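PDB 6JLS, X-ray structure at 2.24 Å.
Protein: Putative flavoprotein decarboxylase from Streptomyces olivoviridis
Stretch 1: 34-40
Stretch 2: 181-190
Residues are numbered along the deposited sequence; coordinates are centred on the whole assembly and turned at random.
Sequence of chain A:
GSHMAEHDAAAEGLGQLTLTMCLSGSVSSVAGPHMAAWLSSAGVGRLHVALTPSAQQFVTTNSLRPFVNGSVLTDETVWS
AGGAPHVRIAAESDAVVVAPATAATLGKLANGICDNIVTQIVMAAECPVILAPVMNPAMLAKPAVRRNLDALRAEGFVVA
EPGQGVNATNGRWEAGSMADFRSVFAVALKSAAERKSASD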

# COMPACT_ATOMS: atom_id res chain seq x y z
N HIS A 34 17.49 29.09 -5.76
CA HIS A 34 18.43 30.19 -5.89
C HIS A 34 17.73 31.45 -6.41
O HIS A 34 17.95 32.55 -5.89
CB HIS A 34 19.60 29.78 -6.79
CG HIS A 34 20.50 30.91 -7.16
ND1 HIS A 34 21.01 31.80 -6.24
CD2 HIS A 34 20.98 31.31 -8.37
CE1 HIS A 34 21.76 32.70 -6.86
NE2 HIS A 34 21.76 32.42 -8.15
N MET A 35 16.86 31.30 -7.43
CA MET A 35 16.12 32.45 -7.97
C MET A 35 15.16 33.02 -6.93
O MET A 35 15.02 34.25 -6.82
CB MET A 35 15.35 32.04 -9.24
CG MET A 35 16.20 31.48 -10.37
SD MET A 35 15.32 30.88 -11.87
CE MET A 35 14.09 29.74 -11.22
N ALA A 36 14.47 32.16 -6.19
CA ALA A 36 13.55 32.65 -5.16
C ALA A 36 14.30 33.44 -4.10
O ALA A 36 13.78 34.42 -3.57
CB ALA A 36 12.80 31.47 -4.53
N ALA A 37 15.51 33.01 -3.76
CA ALA A 37 16.31 33.75 -2.79
C ALA A 37 16.78 35.08 -3.37
O ALA A 37 16.73 36.11 -2.70
CB ALA A 37 17.49 32.91 -2.33
N TRP A 38 17.22 35.08 -4.63
CA TRP A 38 17.56 36.32 -5.31
C TRP A 38 16.39 37.30 -5.27
O TRP A 38 16.56 38.47 -4.89
CB TRP A 38 17.98 36.02 -6.74
CG TRP A 38 18.57 37.16 -7.53
CD1 TRP A 38 19.85 37.62 -7.48
CD2 TRP A 38 17.90 37.96 -8.50
NE1 TRP A 38 20.02 38.66 -8.35
CE2 TRP A 38 18.83 38.90 -8.99
CE3 TRP A 38 16.59 37.99 -9.00
CZ2 TRP A 38 18.50 39.85 -9.96
CZ3 TRP A 38 16.27 38.94 -9.96
CH2 TRP A 38 17.22 39.85 -10.43
N LEU A 39 15.19 36.84 -5.62
CA LEU A 39 14.01 37.70 -5.55
C LEU A 39 13.71 38.12 -4.12
O LEU A 39 13.46 39.30 -3.85
CB LEU A 39 12.80 36.98 -6.15
CG LEU A 39 12.91 36.63 -7.63
CD1 LEU A 39 11.73 35.78 -8.03
CD2 LEU A 39 12.95 37.90 -8.45
N SER A 40 13.71 37.16 -3.19
CA SER A 40 13.46 37.47 -1.79
C SER A 40 14.51 38.43 -1.25
O SER A 40 14.17 39.47 -0.68
CB SER A 40 13.44 36.18 -0.97
OG SER A 40 13.12 36.44 0.39
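Stretch 2 (181-190) FRSVFAVALK

Stretch 2 is helical from Arg182 through Lys190 and runs in broadly the same direction as the helix of stretch 1, the axes crossing at -44° and coming no nearer than 11.4 Å. That spacing leaves room for large side chains, and the contact, 409 Å² in all, is made by them without a hydrogen bond between the stretches. In register, Met35 lies across from Arg182 and Leu39 from Phe185.

Met35, Trp38 and Leu39 point toward stretch 2, and Phe185 is the bump that settles among them. Its CB lies 3.8 Å from Trp38 CZ3, its CE1 3.6 Å from Leu39 CD1, and its CE2 3.7 Å from Met35 SD. A flat, rigid ring suits this buried place because its atoms reach Leu39 and Met35 together, while the CB at its root packs on Trp38. The flexible thioether of Met35 also reaches Phe181, SD to CD2 at 3.5 Å, so the polarizable sulfur meets two aromatic rings, both obliquely.

At the more exposed margin, Arg182 lays its aliphatic stem over one face of the Trp38 indole: CD is 3.7 Å from NE1 and 4.1 Å from the centroid of the five-membered ring, a CH-pi contact. One turn beyond Phe185, Leu189 closes the row more loosely, its CD1 4.3 Å from Leu39 CD2, methyl against methyl at the tips of two branched side chains.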

# COMPACT_ATOMS: atom_id res chain seq x y z
N PHE A 181 19.10 33.84 -16.28
CA PHE A 181 17.74 33.84 -15.75
C PHE A 181 17.46 35.11 -14.95
O PHE A 181 16.31 35.52 -14.78
CB PHE A 181 17.47 32.59 -14.89
CG PHE A 181 16.77 31.44 -15.62
CD1 PHE A 181 16.19 31.62 -16.87
CD2 PHE A 181 16.69 30.18 -15.04
CE1 PHE A 181 15.55 30.56 -17.52
CE2 PHE A 181 16.05 29.12 -15.69
CZ PHE A 181 15.49 29.32 -16.93
N ARG A 182 18.51 35.75 -14.44
CA ARG A 182 18.31 37.01 -13.73
C ARG A 182 17.82 38.10 -14.67
O ARG A 182 17.06 38.99 -14.25
CB ARG A 182 19.60 37.45 -13.04
CG ARG A 182 20.06 36.52 -11.93
CD ARG A 182 21.39 36.97 -11.36
NE ARG A 182 22.28 37.46 -12.41
CZ ARG A 182 22.99 36.68 -13.23
NH1 ARG A 182 22.91 35.36 -13.13
NH2 ARG A 182 23.77 37.23 -14.14
N SER A 183 18.25 38.06 -15.93
CA SER A 183 17.73 39.00 -16.92
C SER A 183 16.24 38.81 -17.13
O SER A 183 15.51 39.79 -17.34
CB SER A 183 18.50 38.82 -18.23
OG SER A 183 18.01 39.68 -19.23
N VAL A 184 15.76 37.57 -17.07
CA VAL A 184 14.34 37.29 -17.25
C VAL A 184 13.53 37.91 -16.12
O VAL A 184 12.51 38.58 -16.34
CB VAL A 184 14.11 35.77 -17.37
CG1 VAL A 184 12.62 35.41 -17.30
CG2 VAL A 184 14.75 35.24 -18.65
N PHE A 185 13.98 37.71 -14.87
CA PHE A 185 13.23 38.25 -13.75
C PHE A 185 13.31 39.77 -13.68
O PHE A 185 12.41 40.40 -13.11
CB PHE A 185 13.71 37.60 -12.45
CG PHE A 185 13.11 36.25 -12.23
CD1 PHE A 185 11.85 36.12 -11.67
CD2 PHE A 185 13.77 35.10 -12.67
CE1 PHE A 185 11.27 34.87 -11.50
CE2 PHE A 185 13.20 33.84 -12.50
CZ PHE A 185 11.95 33.72 -11.92
N ALA A 186 14.34 40.37 -14.27
CA ALA A 186 14.40 41.83 -14.34
C ALA A 186 13.30 42.38 -15.25
O ALA A 186 12.65 43.38 -14.91
CB ALA A 186 15.78 42.27 -14.84
N VAL A 187 13.08 41.74 -16.39
CA VAL A 187 12.02 42.18 -17.30
C VAL A 187 10.65 42.02 -16.65
O VAL A 187 9.77 42.87 -16.81
CB VAL A 187 12.10 41.40 -18.63
CG1 VAL A 187 11.04 41.87 -19.59
CG2 VAL A 187 13.48 41.54 -19.23
N ALA A 188 10.45 40.92 -15.91
CA ALA A 188 9.18 40.72 -15.22
C ALA A 188 8.93 41.80 -14.18
O ALA A 188 7.81 42.31 -14.07
CB ALA A 188 9.17 39.35 -14.55
N LEU A 189 9.96 42.15 -13.39
CA LEU A 189 9.79 43.18 -12.37
C LEU A 189 9.51 44.55 -12.98
O LEU A 189 8.72 45.32 -12.43
CB LEU A 189 11.02 43.22 -11.47
CG LEU A 189 11.17 41.95 -10.64
CD1 LEU A 189 12.50 41.90 -9.90
CD2 LEU A 189 10.01 41.80 -9.67
N LYS A 190 10.13 44.86 -14.13
CA LYS A 190 9.81 46.14 -14.77
C LYS A 190 8.35 46.19 -15.19
O LYS A 190 7.64 47.14 -14.84
CB LYS A 190 10.74 46.38 -15.97
CG LYS A 190 12.19 46.71 -15.57
CD LYS A 190 13.09 47.06 -16.75
CE LYS A 190 12.83 48.47 -17.27
NZ LYS A 190 13.20 49.53 -16.28